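Local coordinates for protein exopolygalacturonate lyase (PDB 5A29) that probably cleaves pectate (polygalacturonate) by beta-elimination, as a manganese-binding polysaccharide lyase of family 2, at residues T114-F128 with L165-A179. Numbering follows the deposited sequence.
Sequences TRYFMDNFIADNGLF and LYHVDPHATERYIKA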
loop_
_atom_site.group_PDB
_atom_site.type_symbol
_atom_site.label_atom_id
_atom_site.label_comp_id
_atom_site.label_asym_id
_atom_site.label_seq_id
_atom_site.Cartn_x
_atom_site.Cartn_y
_atom_site.Cartn_z
ATOM N N THR A 114 9.771 -0.767 -19.212
ATOM C CA THR A 114 8.873 0.355 -18.932
ATOM C C THR A 114 8.562 1.099 -20.239
ATOM O O THR A 114 7.389 1.429 -20.523
ATOM C CB THR A 114 9.474 1.256 -17.866
ATOM O OG1 THR A 114 9.578 0.466 -16.641
ATOM C CG2 THR A 114 8.572 2.448 -17.576
ATOM N N ARG A 115 9.595 1.324 -21.042
ATOM C CA ARG A 115 9.423 2.091 -22.278
ATOM C C ARG A 115 8.496 1.311 -23.216
ATOM O O ARG A 115 7.644 1.900 -23.906
ATOM C CB ARG A 115 10.782 2.347 -22.925
ATOM C CG ARG A 115 10.684 3.430 -23.990
ATOM C CD ARG A 115 11.886 3.589 -24.884
ATOM N NE ARG A 115 13.159 3.785 -24.209
ATOM C CZ ARG A 115 13.503 4.860 -23.512
ATOM N NH1 ARG A 115 12.623 5.814 -23.270
ATOM N NH2 ARG A 115 14.716 4.939 -22.997
ATOM N N TYR A 116 8.599 -0.017 -23.240
ATOM C CA TYR A 116 7.732 -0.799 -24.144
ATOM C C TYR A 116 6.245 -0.770 -23.665
ATOM O O TYR A 116 5.313 -0.746 -24.468
ATOM C CB TYR A 116 8.206 -2.248 -24.196
ATOM C CG TYR A 116 7.390 -3.158 -25.081
ATOM C CD1 TYR A 116 7.618 -3.195 -26.478
ATOM C CD2 TYR A 116 6.389 -3.946 -24.556
ATOM C CE1 TYR A 116 6.855 -4.046 -27.296
ATOM C CE2 TYR A 116 5.628 -4.800 -25.351
ATOM C CZ TYR A 116 5.856 -4.829 -26.736
ATOM O OH TYR A 116 5.081 -5.653 -27.531
ATOM N N PHE A 117 6.050 -0.941 -22.351
ATOM C CA PHE A 117 4.732 -0.816 -21.761
ATOM C C PHE A 117 4.109 0.552 -22.125
ATOM O O PHE A 117 2.971 0.599 -22.591
ATOM C CB PHE A 117 4.760 -0.929 -20.209
ATOM C CG PHE A 117 3.364 -0.900 -19.622
ATOM C CD1 PHE A 117 2.546 -2.032 -19.692
ATOM C CD2 PHE A 117 2.810 0.305 -19.250
ATOM C CE1 PHE A 117 1.202 -2.016 -19.249
ATOM C CE2 PHE A 117 1.467 0.342 -18.820
ATOM C CZ PHE A 117 0.685 -0.819 -18.808
ATOM N N MET A 118 4.853 1.629 -21.900
ATOM C CA MET A 118 4.328 2.969 -22.092
ATOM C C MET A 118 4.156 3.301 -23.585
ATOM O O MET A 118 3.229 4.024 -23.952
ATOM C CB MET A 118 5.199 4.007 -21.379
ATOM C CG MET A 118 5.086 3.875 -19.846
ATOM S SD MET A 118 5.926 5.072 -18.805
ATOM C CE MET A 118 4.657 6.305 -18.728
ATOM N N ASP A 119 4.987 2.725 -24.452
ATOM C CA ASP A 119 4.755 2.848 -25.912
ATOM C C ASP A 119 3.523 2.123 -26.395
ATOM O O ASP A 119 2.978 2.476 -27.438
ATOM C CB ASP A 119 5.988 2.411 -26.752
ATOM C CG ASP A 119 7.145 3.370 -26.595
ATOM O OD1 ASP A 119 6.904 4.485 -26.101
ATOM O OD2 ASP A 119 8.305 3.030 -26.908
ATOM N N ASN A 120 3.066 1.115 -25.665
ATOM C CA ASN A 120 2.049 0.249 -26.212
ATOM C C ASN A 120 0.742 0.125 -25.504
ATOM O O ASN A 120 -0.225 -0.367 -26.104
ATOM C CB ASN A 120 2.640 -1.134 -26.458
ATOM C CG ASN A 120 3.674 -1.104 -27.572
ATOM O OD1 ASN A 120 3.297 -1.068 -28.742
ATOM N ND2 ASN A 120 4.949 -0.950 -27.221
ATOM N N PHE A 121 0.719 0.384 -24.190
ATOM C CA PHE A 121 -0.402 -0.070 -23.368
ATOM C C PHE A 121 -0.995 1.047 -22.504
ATOM O O PHE A 121 -1.366 0.813 -21.349
ATOM C CB PHE A 121 -0.013 -1.298 -22.519
ATOM C CG PHE A 121 0.359 -2.481 -23.378
ATOM C CD1 PHE A 121 -0.624 -3.175 -24.076
ATOM C CD2 PHE A 121 1.688 -2.787 -23.582
ATOM C CE1 PHE A 121 -0.285 -4.208 -24.911
ATOM C CE2 PHE A 121 2.048 -3.824 -24.425
ATOM C CZ PHE A 121 1.058 -4.555 -25.065
ATOM N N ILE A 122 -1.032 2.242 -23.083
ATOM C CA ILE A 122 -1.739 3.372 -22.535
ATOM C C ILE A 122 -2.973 3.702 -23.372
ATOM O O ILE A 122 -2.863 3.887 -24.594
ATOM C CB ILE A 122 -0.824 4.600 -22.530
ATOM C CG1 ILE A 122 0.486 4.271 -21.810
ATOM C CG2 ILE A 122 -1.528 5.749 -21.829
ATOM C CD1 ILE A 122 1.364 5.512 -21.618
ATOM N N ALA A 123 -4.132 3.813 -22.735
ATOM C CA ALA A 123 -5.357 4.308 -23.416
ATOM C C ALA A 123 -5.174 5.694 -24.049
ATOM O O ALA A 123 -4.261 6.476 -23.653
ATOM C CB ALA A 123 -6.514 4.347 -22.419
ATOM N N ASP A 124 -6.080 6.049 -24.997
ATOM C CA ASP A 124 -6.034 7.397 -25.577
ATOM C C ASP A 124 -6.149 8.498 -24.547
ATOM O O ASP A 124 -5.570 9.546 -24.733
ATOM C CB ASP A 124 -7.104 7.608 -26.652
ATOM C CG ASP A 124 -6.914 6.703 -27.837
ATOM O OD1 ASP A 124 -5.741 6.319 -28.121
ATOM O OD2 ASP A 124 -7.942 6.343 -28.454
ATOM N N ASN A 125 -6.831 8.240 -23.423
ATOM C CA ASN A 125 -7.061 9.303 -22.411
ATOM C C ASN A 125 -5.913 9.490 -21.414
ATOM O O ASN A 125 -5.920 10.429 -20.600
ATOM C CB ASN A 125 -8.412 9.128 -21.714
ATOM C CG ASN A 125 -8.463 7.938 -20.745
ATOM O OD1 ASN A 125 -7.497 7.149 -20.623
ATOM N ND2 ASN A 125 -9.618 7.802 -20.035
ATOM N N GLY A 126 -4.898 8.625 -21.529
ATOM C CA GLY A 126 -3.673 8.756 -20.719
ATOM C C GLY A 126 -3.603 7.709 -19.586
ATOM O O GLY A 126 -2.552 7.558 -18.983
ATOM N N LEU A 127 -4.684 6.964 -19.362
ATOM C CA LEU A 127 -4.715 5.894 -18.334
ATOM C C LEU A 127 -3.962 4.641 -18.822
ATOM O O LEU A 127 -4.191 4.150 -19.937
ATOM C CB LEU A 127 -6.141 5.492 -17.982
ATOM C CG LEU A 127 -6.988 6.541 -17.197
ATOM C CD1 LEU A 127 -8.411 6.039 -17.012
ATOM C CD2 LEU A 127 -6.289 6.908 -15.883
ATOM N N PHE A 128 -3.139 4.062 -17.946
ATOM C CA PHE A 128 -2.490 2.794 -18.273
ATOM C C PHE A 128 -3.486 1.676 -18.271
ATOM O O PHE A 128 -4.377 1.562 -17.359
ATOM C CB PHE A 128 -1.364 2.451 -17.236
ATOM C CG PHE A 128 -0.249 3.444 -17.179
ATOM C CD1 PHE A 128 -0.151 4.493 -18.089
ATOM C CD2 PHE A 128 0.777 3.295 -16.227
ATOM C CE1 PHE A 128 0.892 5.402 -18.020
ATOM C CE2 PHE A 128 1.834 4.190 -16.155
ATOM C CZ PHE A 128 1.902 5.253 -17.066
ATOM N N LEU A 165 9.127 6.198 -13.586
ATOM C CA LEU A 165 8.264 6.245 -14.778
ATOM C C LEU A 165 8.502 7.620 -15.495
ATOM O O LEU A 165 8.539 7.688 -16.748
ATOM C CB LEU A 165 6.753 6.123 -14.425
ATOM C CG LEU A 165 6.323 4.829 -13.702
ATOM C CD1 LEU A 165 4.868 4.895 -13.238
ATOM C CD2 LEU A 165 6.586 3.554 -14.516
ATOM N N TYR A 166 8.661 8.667 -14.697
ATOM C CA TYR A 166 8.877 10.030 -15.215
ATOM C C TYR A 166 10.234 10.068 -15.969
ATOM O O TYR A 166 10.380 10.685 -17.025
ATOM C CB TYR A 166 8.899 11.046 -14.058
ATOM C CG TYR A 166 8.849 12.463 -14.588
ATOM C CD1 TYR A 166 7.638 13.030 -14.977
ATOM C CD2 TYR A 166 10.014 13.213 -14.735
ATOM C CE1 TYR A 166 7.598 14.320 -15.506
ATOM C CE2 TYR A 166 9.991 14.487 -15.287
ATOM C CZ TYR A 166 8.776 15.016 -15.695
ATOM O OH TYR A 166 8.737 16.303 -16.211
ATOM N N HIS A 167 11.246 9.489 -15.362
ATOM C CA HIS A 167 12.523 9.270 -16.012
ATOM C C HIS A 167 12.416 8.578 -17.365
ATOM O O HIS A 167 13.092 8.992 -18.283
ATOM C CB HIS A 167 13.487 8.519 -15.057
ATOM C CG HIS A 167 14.737 8.016 -15.716
ATOM N ND1 HIS A 167 15.870 8.795 -15.853
ATOM C CD2 HIS A 167 15.066 6.787 -16.195
ATOM C CE1 HIS A 167 16.834 8.077 -16.418
ATOM N NE2 HIS A 167 16.369 6.856 -16.641
ATOM N N VAL A 168 11.588 7.551 -17.515
ATOM C CA VAL A 168 11.491 6.822 -18.771
ATOM C C VAL A 168 10.664 7.627 -19.794
ATOM O O VAL A 168 11.088 7.758 -20.938
ATOM C CB VAL A 168 10.938 5.409 -18.588
ATOM C CG1 VAL A 168 10.679 4.720 -19.926
ATOM C CG2 VAL A 168 11.878 4.558 -17.728
ATOM N N ASP A 169 9.534 8.219 -19.371
ATOM C CA ASP A 169 8.674 8.936 -20.305
ATOM C C ASP A 169 7.889 10.051 -19.602
ATOM O O ASP A 169 6.777 9.794 -19.110
ATOM C CB ASP A 169 7.725 7.921 -20.930
ATOM C CG ASP A 169 6.884 8.507 -22.052
ATOM O OD1 ASP A 169 6.747 9.764 -22.132
ATOM O OD2 ASP A 169 6.299 7.680 -22.794
ATOM N N PRO A 170 8.491 11.245 -19.467
ATOM C CA PRO A 170 7.893 12.293 -18.623
ATOM C C PRO A 170 6.516 12.754 -19.138
ATOM O O PRO A 170 5.634 13.045 -18.354
ATOM C CB PRO A 170 8.905 13.432 -18.684
ATOM C CG PRO A 170 9.864 13.083 -19.816
ATOM C CD PRO A 170 9.836 11.608 -19.960
ATOM N N HIS A 171 6.298 12.686 -20.441
ATOM C CA HIS A 171 5.073 13.210 -21.013
ATOM C C HIS A 171 3.933 12.239 -20.697
ATOM O O HIS A 171 2.836 12.640 -20.298
ATOM C CB HIS A 171 5.285 13.398 -22.556
ATOM C CG HIS A 171 4.120 13.983 -23.280
ATOM N ND1 HIS A 171 3.170 13.208 -23.920
ATOM C CD2 HIS A 171 3.761 15.274 -23.496
ATOM C CE1 HIS A 171 2.267 13.995 -24.486
ATOM N NE2 HIS A 171 2.594 15.252 -24.230
ATOM N N ALA A 172 4.185 10.947 -20.884
ATOM C CA ALA A 172 3.197 9.951 -20.543
ATOM C C ALA A 172 2.895 9.920 -19.005
ATOM O O ALA A 172 1.739 9.666 -18.629
ATOM C CB ALA A 172 3.581 8.565 -21.082
ATOM N N THR A 173 3.903 10.197 -18.175
ATOM C CA THR A 173 3.727 10.152 -16.709
ATOM C C THR A 173 2.937 11.360 -16.240
ATOM O O THR A 173 1.994 11.213 -15.424
ATOM C CB THR A 173 5.070 10.072 -15.989
ATOM O OG1 THR A 173 5.686 8.855 -16.442
ATOM C CG2 THR A 173 4.845 10.006 -14.415
ATOM N N GLU A 174 3.265 12.546 -16.779
ATOM C CA GLU A 174 2.369 13.732 -16.575
ATOM C C GLU A 174 0.934 13.463 -17.011
ATOM O O GLU A 174 -0.017 13.711 -16.247
ATOM C CB GLU A 174 2.875 14.969 -17.323
ATOM C CG GLU A 174 1.992 16.207 -17.154
ATOM C CD GLU A 174 2.332 17.308 -18.134
ATOM O OE1 GLU A 174 3.489 17.315 -18.580
ATOM O OE2 GLU A 174 1.455 18.139 -18.469
ATOM N N ARG A 175 0.726 12.984 -18.249
ATOM C CA ARG A 175 -0.636 12.681 -18.683
ATOM C C ARG A 175 -1.341 11.633 -17.811
ATOM O O ARG A 175 -2.557 11.720 -17.547
ATOM C CB ARG A 175 -0.730 12.241 -20.152
ATOM C CG ARG A 175 -0.313 13.346 -21.147
ATOM C CD ARG A 175 -0.229 12.777 -22.568
ATOM N NE ARG A 175 -1.311 11.811 -22.889
ATOM C CZ ARG A 175 -2.531 12.119 -23.317
ATOM N NH1 ARG A 175 -2.879 13.391 -23.503
ATOM N NH2 ARG A 175 -3.395 11.149 -23.584
ATOM N N TYR A 176 -0.601 10.620 -17.386
ATOM C CA TYR A 176 -1.193 9.613 -16.507
ATOM C C TYR A 176 -1.765 10.232 -15.200
ATOM O O TYR A 176 -2.911 9.951 -14.862
ATOM C CB TYR A 176 -0.190 8.472 -16.160
ATOM C CG TYR A 176 -0.845 7.546 -15.174
ATOM C CD1 TYR A 176 -1.844 6.696 -15.590
ATOM C CD2 TYR A 176 -0.524 7.615 -13.817
ATOM C CE1 TYR A 176 -2.522 5.908 -14.707
ATOM C CE2 TYR A 176 -1.214 6.840 -12.885
ATOM C CZ TYR A 176 -2.204 6.012 -13.342
ATOM O OH TYR A 176 -2.853 5.204 -12.480
ATOM N N ILE A 177 -0.947 10.974 -14.461
ATOM C CA ILE A 177 -1.392 11.572 -13.198
ATOM C C ILE A 177 -2.636 12.472 -13.412
ATOM O O ILE A 177 -3.598 12.438 -12.631
ATOM C CB ILE A 177 -0.232 12.347 -12.541
ATOM C CG1 ILE A 177 0.854 11.340 -12.086
ATOM C CG2 ILE A 177 -0.674 13.233 -11.372
ATOM C CD1 ILE A 177 2.147 12.050 -11.677
ATOM N N LYS A 178 -2.606 13.294 -14.474
ATOM C CA LYS A 178 -3.777 14.163 -14.812
ATOM C C LYS A 178 -4.996 13.335 -15.196
ATOM O O LYS A 178 -6.102 13.629 -14.763
ATOM C CB LYS A 178 -3.364 15.152 -15.944
ATOM C CG LYS A 178 -2.379 16.206 -15.444
ATOM C CD LYS A 178 -2.031 17.170 -16.629
ATOM C CE LYS A 178 -1.116 18.280 -16.146
ATOM N NZ LYS A 178 -0.751 19.200 -17.264
ATOM N N ALA A 179 -4.784 12.215 -15.886
ATOM C CA ALA A 179 -5.881 11.339 -16.293
ATOM C C ALA A 179 -6.421 10.585 -15.101
ATOM O O ALA A 179 -7.622 10.339 -15.011
ATOM C CB ALA A 179 -5.437 10.339 -17.374
HETATM O O HOH W 1 13.665 7.111 -21.516
HETATM O O HOH W 2 4.078 6.971 -24.370
HETATM O O HOH W 3 7.691 5.311 -23.428
HETATM O O HOH W 4 -2.504 8.362 -24.307
HETATM O O HOH W 5 -0.172 8.492 -19.990
#
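Phe128 lies against Tyr176, the rings turned 33° from each other with centroids 4.4 Å apart; Tyr176 CD1 sits over one face of Phe128, offset toward its rim. Leu127 CD2 touches both CE1 of Tyr176 and CB of Ala179. Further back, Met118 bends at chi3 (87°) and sets its methyl CE tightly on Ala172 CB, 3.4 Å away, while SD rests on Asp169 CB. Ile122 CD1 touches the same alanine methyl. Val168 fits against Thr114 and the backbone of Arg115, its CG1 3.7 Å from Arg115 CA.

The polar links run largely through water. One water donates to Val168 O, though its link to Arg115 NH1 is doubtful; another joins Met118 O to Asp169 OD2; a third donates to both Gly126 O and Ala172 O. Asp169 also caps helix 170-184, its OD1 taking Ala172 N from above the carboxylate plane at 3.1 Å. At the far end Arg175 NH2 lies 2.9 Å from Asp124 O. A type I turn from Ala123 to Gly126 brings Gly126 O 3.5 Å from Tyr176 CA, a CA-H...O contact. Asn125 OD1 accepts from Leu127 N in an Asx turn, and its ND2 bonds Lys201 O.

In the fold, the end of helix 105-120 packs at the break at Asp169 between helices 162-168 and 170-184, and the loop after it runs along helix 170-184. Helix 234-250 touches Ile177, Trp130 meets both rings edge-to-face, and Tyr176 OH bonds His153, the residue before the manganese ligand Glu154.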